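Side-chain contacts in Myo-inositol-1-phosphate synthase-related protein (Thermotoga maritima MSB8, PDB 3CIN), which is related by sequence to the myo-inositol-1-phosphate synthases and binds nicotinamide-adenine-dinucleotide in a Rossmann-type domain: residues A[134-139]-A[180-185]; A[152-157]-A[209-214]. One frame throughout, in Å; residues are numbered along the deposited sequence.

Interaction 1 (A[134-139]-A[180-185]); sequences LDPDVI and ALYANK
Tyr182, on helix 171-186, makes a buried hydrogen bond and apolar packing with Pro136 and Ile139, where the chain leaves helix 120-134 and enters strand 138-141. The phenol OH donates to Pro136 O at 2.6 Å, a short bond. The oxygen accepts it at a C=O...donor angle of 129°. The donor is tilted 16° from the carbonyl plane. Pro136 O also lies at the edge of the tyrosine ring, in its plane. With CG anti to the backbone N (chi1 165°), the Tyr182 side chain extends from the helix toward the start of the strand. Its hydroxyl also lies against the proline ring, with Pro136 CD 3.1 Å from Tyr182 OH. Pro136 N lies 3.0 Å from Tyr182 OH but has no hydrogen to share and, as an amide nitrogen, is no useful acceptor; the closeness is packing alone. Pro136 CD packs on Tyr182 CZ at 3.8 Å.

Strand 138-141 lies between strands 14-19 and 189-193 in the parallel sheet of a Rossmann-type fold, and helix 171-186 leads into strand 189-193. The contact therefore joins a crossover helix to the entry of the neighbouring strand. On strand 138-141, Ile139 points toward the helix, and its CD1 meets Tyr182 CD2 at 4.1 Å. The approach is oblique to the ring. Trp131 of helix 120-134 touches both Ile139 and Tyr182.

Asp135 has positive phi and is the first residue to leave helical geometry. Its OD1 lies 3.8 Å from Tyr182 OH. The stronger partner of OD1 is Arg186. This arginine, just beyond the segment that carries Tyr182, forms salt bridges with Asp135 and Asp137 in the loop before the strand.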
loop_
_atom_site.group_PDB
_atom_site.type_symbol
_atom_site.label_atom_id
_atom_site.label_comp_id
_atom_site.label_asym_id
_atom_site.label_seq_id
_atom_site.Cartn_x
_atom_site.Cartn_y
_atom_site.Cartn_z
ATOM N N LEU A 134 2.481 44.697 22.150
ATOM C CA LEU A 134 1.589 43.834 21.345
ATOM C C LEU A 134 0.630 43.049 22.260
ATOM O O LEU A 134 -0.488 42.711 21.877
ATOM C CB LEU A 134 2.433 42.891 20.485
ATOM C CG LEU A 134 3.291 43.571 19.384
ATOM C CD1 LEU A 134 4.105 42.543 18.538
ATOM C CD2 LEU A 134 2.501 44.544 18.541
ATOM N N ASP A 135 1.102 42.780 23.466
ATOM C CA ASP A 135 0.327 42.182 24.552
ATOM C C ASP A 135 -0.262 40.793 24.310
ATOM O O ASP A 135 -1.409 40.514 24.706
ATOM C CB ASP A 135 -0.795 43.117 24.957
ATOM C CG ASP A 135 -1.421 42.714 26.249
ATOM O OD1 ASP A 135 -0.653 42.305 27.139
ATOM O OD2 ASP A 135 -2.677 42.779 26.390
ATOM N N PRO A 136 0.522 39.866 23.710
ATOM C CA PRO A 136 -0.069 38.539 23.519
ATOM C C PRO A 136 -0.306 37.774 24.794
ATOM O O PRO A 136 0.471 37.902 25.749
ATOM C CB PRO A 136 1.007 37.785 22.728
ATOM C CG PRO A 136 2.302 38.462 23.142
ATOM C CD PRO A 136 1.898 39.922 23.213
ATOM N N ASP A 137 -1.351 36.943 24.782
ATOM C CA ASP A 137 -1.561 35.910 25.816
ATOM C C ASP A 137 -0.710 34.676 25.480
ATOM O O ASP A 137 -0.218 33.994 26.403
ATOM C CB ASP A 137 -3.044 35.481 25.820
ATOM C CG ASP A 137 -3.973 36.590 26.233
ATOM O OD1 ASP A 137 -3.862 36.976 27.395
ATOM O OD2 ASP A 137 -4.832 37.057 25.441
ATOM N N VAL A 138 -0.623 34.362 24.185
ATOM C CA VAL A 138 -0.021 33.111 23.729
ATOM C C VAL A 138 0.995 33.385 22.643
ATOM O O VAL A 138 0.695 34.090 21.653
ATOM C CB VAL A 138 -1.061 32.082 23.261
ATOM C CG1 VAL A 138 -0.371 30.765 22.843
ATOM C CG2 VAL A 138 -2.119 31.841 24.357
ATOM N N ILE A 139 2.199 32.849 22.799
ATOM C CA ILE A 139 3.257 32.956 21.794
ATOM C C ILE A 139 3.415 31.586 21.173
ATOM O O ILE A 139 3.618 30.624 21.915
ATOM C CB ILE A 139 4.590 33.438 22.426
ATOM C CG1 ILE A 139 4.429 34.849 22.977
ATOM C CG2 ILE A 139 5.782 33.426 21.386
ATOM C CD1 ILE A 139 5.536 35.220 23.912
ATOM N N ALA A 180 9.567 33.893 29.008
ATOM C CA ALA A 180 9.488 33.852 30.472
ATOM C C ALA A 180 9.662 35.260 31.007
ATOM O O ALA A 180 8.954 35.672 31.929
ATOM C CB ALA A 180 10.553 32.947 31.083
ATOM N N LEU A 181 10.618 36.012 30.445
ATOM C CA LEU A 181 10.854 37.380 30.950
ATOM C C LEU A 181 9.622 38.241 30.671
ATOM O O LEU A 181 9.179 39.026 31.544
ATOM C CB LEU A 181 12.120 38.005 30.358
ATOM C CG LEU A 181 13.426 37.602 31.051
ATOM C CD1 LEU A 181 13.663 36.157 31.176
ATOM C CD2 LEU A 181 14.627 38.228 30.359
ATOM N N TYR A 182 9.062 38.068 29.483
ATOM C CA TYR A 182 7.832 38.753 29.091
ATOM C C TYR A 182 6.673 38.390 30.011
ATOM O O TYR A 182 5.947 39.268 30.520
ATOM C CB TYR A 182 7.517 38.455 27.640
ATOM C CG TYR A 182 6.086 38.831 27.266
ATOM C CD1 TYR A 182 5.681 40.173 27.162
ATOM C CD2 TYR A 182 5.115 37.854 27.052
ATOM C CE1 TYR A 182 4.406 40.502 26.844
ATOM C CE2 TYR A 182 3.814 38.193 26.703
ATOM C CZ TYR A 182 3.456 39.511 26.612
ATOM O OH TYR A 182 2.144 39.860 26.290
ATOM N N ALA A 183 6.504 37.098 30.268
ATOM C CA ALA A 183 5.448 36.594 31.157
ATOM C C ALA A 183 5.534 37.190 32.524
ATOM O O ALA A 183 4.497 37.576 33.134
ATOM C CB ALA A 183 5.488 35.042 31.247
ATOM N N ASN A 184 6.771 37.284 33.023
ATOM C CA ASN A 184 6.980 37.872 34.333
ATOM C C ASN A 184 6.588 39.336 34.328
ATOM O O ASN A 184 5.872 39.765 35.226
ATOM C CB ASN A 184 8.417 37.647 34.785
ATOM C CG ASN A 184 8.671 38.164 36.187
ATOM O OD1 ASN A 184 8.672 37.410 37.150
ATOM N ND2 ASN A 184 8.878 39.433 36.288
ATOM N N LYS A 185 6.962 40.085 33.287
ATOM C CA LYS A 185 6.602 41.516 33.251
ATOM C C LYS A 185 5.099 41.727 33.052
ATOM O O LYS A 185 4.520 42.745 33.482
ATOM C CB LYS A 185 7.376 42.253 32.165
ATOM C CG LYS A 185 8.876 42.457 32.518
#

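Interaction 2 (A[152-157]-A[209-214])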
loop_
_atom_site.group_PDB
_atom_site.type_symbol
_atom_site.label_atom_id
_atom_site.label_comp_id
_atom_site.label_asym_id
_atom_site.label_seq_id
_atom_site.Cartn_x
_atom_site.Cartn_y
_atom_site.Cartn_z
ATOM N N GLY A 152 19.073 21.197 30.580
ATOM C CA GLY A 152 18.862 20.371 31.750
ATOM C C GLY A 152 18.882 21.151 33.056
ATOM O O GLY A 152 18.001 20.964 33.897
ATOM N N ASN A 153 19.904 21.996 33.236
ATOM C CA ASN A 153 20.032 22.858 34.390
ATOM C C ASN A 153 19.803 24.280 33.943
ATOM O O ASN A 153 20.455 24.750 33.027
ATOM C CB ASN A 153 21.432 22.773 34.990
ATOM C CG ASN A 153 21.651 21.475 35.701
ATOM O OD1 ASN A 153 20.747 21.014 36.403
ATOM N ND2 ASN A 153 22.799 20.822 35.461
ATOM N N LYS A 154 18.888 24.961 34.621
ATOM C CA LYS A 154 18.597 26.358 34.343
ATOM C C LYS A 154 19.856 27.246 34.368
ATOM O O LYS A 154 19.987 28.145 33.535
ATOM C CB LYS A 154 17.623 26.879 35.402
ATOM C CG LYS A 154 17.176 28.265 35.106
ATOM C CD LYS A 154 15.903 28.585 35.821
ATOM C CE LYS A 154 15.992 28.410 37.297
ATOM N NZ LYS A 154 16.638 29.586 37.910
ATOM N N GLU A 155 20.776 26.986 35.293
ATOM C CA GLU A 155 21.978 27.814 35.444
ATOM C C GLU A 155 22.766 27.892 34.135
ATOM O O GLU A 155 23.281 28.940 33.747
ATOM C CB GLU A 155 22.870 27.273 36.594
ATOM C CG GLU A 155 24.151 28.050 36.771
ATOM C CD GLU A 155 24.984 27.607 37.947
ATOM O OE1 GLU A 155 24.668 26.574 38.586
ATOM O OE2 GLU A 155 25.974 28.325 38.226
ATOM N N ASP A 156 22.818 26.778 33.408
ATOM C CA ASP A 156 23.527 26.759 32.127
ATOM C C ASP A 156 22.813 27.583 31.032
ATOM O O ASP A 156 23.466 28.247 30.211
ATOM C CB ASP A 156 23.695 25.309 31.662
ATOM C CG ASP A 156 24.713 24.530 32.491
ATOM O OD1 ASP A 156 25.642 25.132 33.100
ATOM O OD2 ASP A 156 24.590 23.280 32.483
ATOM N N LEU A 157 21.483 27.578 31.039
ATOM C CA LEU A 157 20.698 28.432 30.139
ATOM C C LEU A 157 20.986 29.887 30.477
ATOM O O LEU A 157 21.255 30.687 29.601
ATOM C CB LEU A 157 19.236 28.128 30.312
ATOM C CG LEU A 157 18.257 29.031 29.618
ATOM C CD1 LEU A 157 18.467 29.094 28.079
ATOM C CD2 LEU A 157 16.834 28.596 30.031
ATOM N N ALA A 209 10.053 28.628 33.480
ATOM C CA ALA A 209 8.638 28.962 33.219
ATOM C C ALA A 209 7.807 29.033 34.520
ATOM O O ALA A 209 7.030 30.002 34.723
ATOM C CB ALA A 209 8.011 27.950 32.199
ATOM N N LYS A 210 7.977 28.047 35.388
ATOM C CA LYS A 210 7.208 27.959 36.625
ATOM C C LYS A 210 7.486 29.184 37.442
ATOM O O LYS A 210 6.578 29.707 38.109
ATOM C CB LYS A 210 7.573 26.739 37.494
ATOM C CG LYS A 210 7.240 25.419 36.873
ATOM C CD LYS A 210 7.829 24.270 37.716
ATOM C CE LYS A 210 7.065 22.953 37.502
ATOM N NZ LYS A 210 7.821 21.711 37.946
ATOM N N GLU A 211 8.746 29.635 37.409
ATOM C CA GLU A 211 9.163 30.770 38.237
ATOM C C GLU A 211 8.734 32.103 37.681
ATOM O O GLU A 211 8.798 33.098 38.414
ATOM C CB GLU A 211 10.667 30.790 38.421
ATOM C CG GLU A 211 11.091 29.707 39.384
ATOM C CD GLU A 211 12.574 29.438 39.365
ATOM O OE1 GLU A 211 13.304 30.231 38.727
ATOM O OE2 GLU A 211 12.990 28.428 40.001
ATOM N N ASN A 212 8.349 32.150 36.390
ATOM C CA ASN A 212 8.090 33.397 35.705
ATOM C C ASN A 212 6.686 33.587 35.109
ATOM O O ASN A 212 6.472 34.414 34.209
ATOM C CB ASN A 212 9.183 33.622 34.672
ATOM C CG ASN A 212 10.488 34.006 35.309
ATOM O OD1 ASN A 212 10.621 35.128 35.844
ATOM N ND2 ASN A 212 11.399 33.066 35.412
ATOM N N ASN A 213 5.740 32.828 35.629
ATOM C CA ASN A 213 4.338 32.920 35.225
ATOM C C ASN A 213 4.115 32.570 33.757
ATOM O O ASN A 213 3.309 33.194 33.063
ATOM C CB ASN A 213 3.760 34.256 35.606
ATOM C CG ASN A 213 3.676 34.413 37.097
ATOM O OD1 ASN A 213 3.765 33.420 37.831
ATOM N ND2 ASN A 213 3.501 35.649 37.557
ATOM N N LEU A 214 4.849 31.566 33.299
ATOM C CA LEU A 214 4.717 31.081 31.952
ATOM C C LEU A 214 4.210 29.642 31.866
ATOM O O LEU A 214 4.711 28.751 32.558
ATOM C CB LEU A 214 6.056 31.220 31.194
ATOM C CG LEU A 214 6.050 30.812 29.714
ATOM C CD1 LEU A 214 5.373 31.832 28.818
ATOM C CD2 LEU A 214 7.488 30.550 29.221
#
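The backbones stay well apart, the nearest CA atoms being those of Lys154 and Ala209 at 10.4 Å, so two long side chains bridge the distance. Lys154 lies in the first turn of helix 154-162, and Glu211 lies near the end of helix 203-211. They come from opposite directions. Lys154 NZ forms a salt bridge with Glu211 OE1 at 3.5 Å, with no hydrogen bond. Lys154 CE is equally near to Glu211 OE1, so the carboxylate meets the last carbon of the lysine as well as its ammonium group. The lysine chain leaves with CG anti to the backbone N and bends at chi3 (57°) and chi4 (81°), which leaves NZ beside CE rather than ahead of it. The glutamate is extended beyond CG. Glu207 OE2 lies close to Glu211 OE2, and the lysine charge would probably ease that crowding of like charges.

Beside the pair, Ala209 O accepts from Asn212 N and Leu214 N, which reach it from opposite faces of its plane. These bonds secure the turn from helix 203-211 into strand 214-217. Lys154 also touches Glu207 and Leu208. The contact is a solvent-side ion pair between two helices of a Rossmann-type domain.

From the N terminus, the chain passes 134-139 and 152-157 before it reaches 180-185, where interaction 1 closes a loop with 40 residues between its segments. It then runs on to 209-214, where interaction 2 closes a second loop begun at 152-157. The segments alternate, so the loops cross and neither nests in the other. Interaction 1 ties helix 171-186 to the start of strand 138-141. Interaction 2 ties helix 154-162 to the end of helix 203-211. Their centres are 15 Å apart. They touch where Ala180 and Ala183 pack against Asn212, so helix 171-186 takes part in one contact and borders the other.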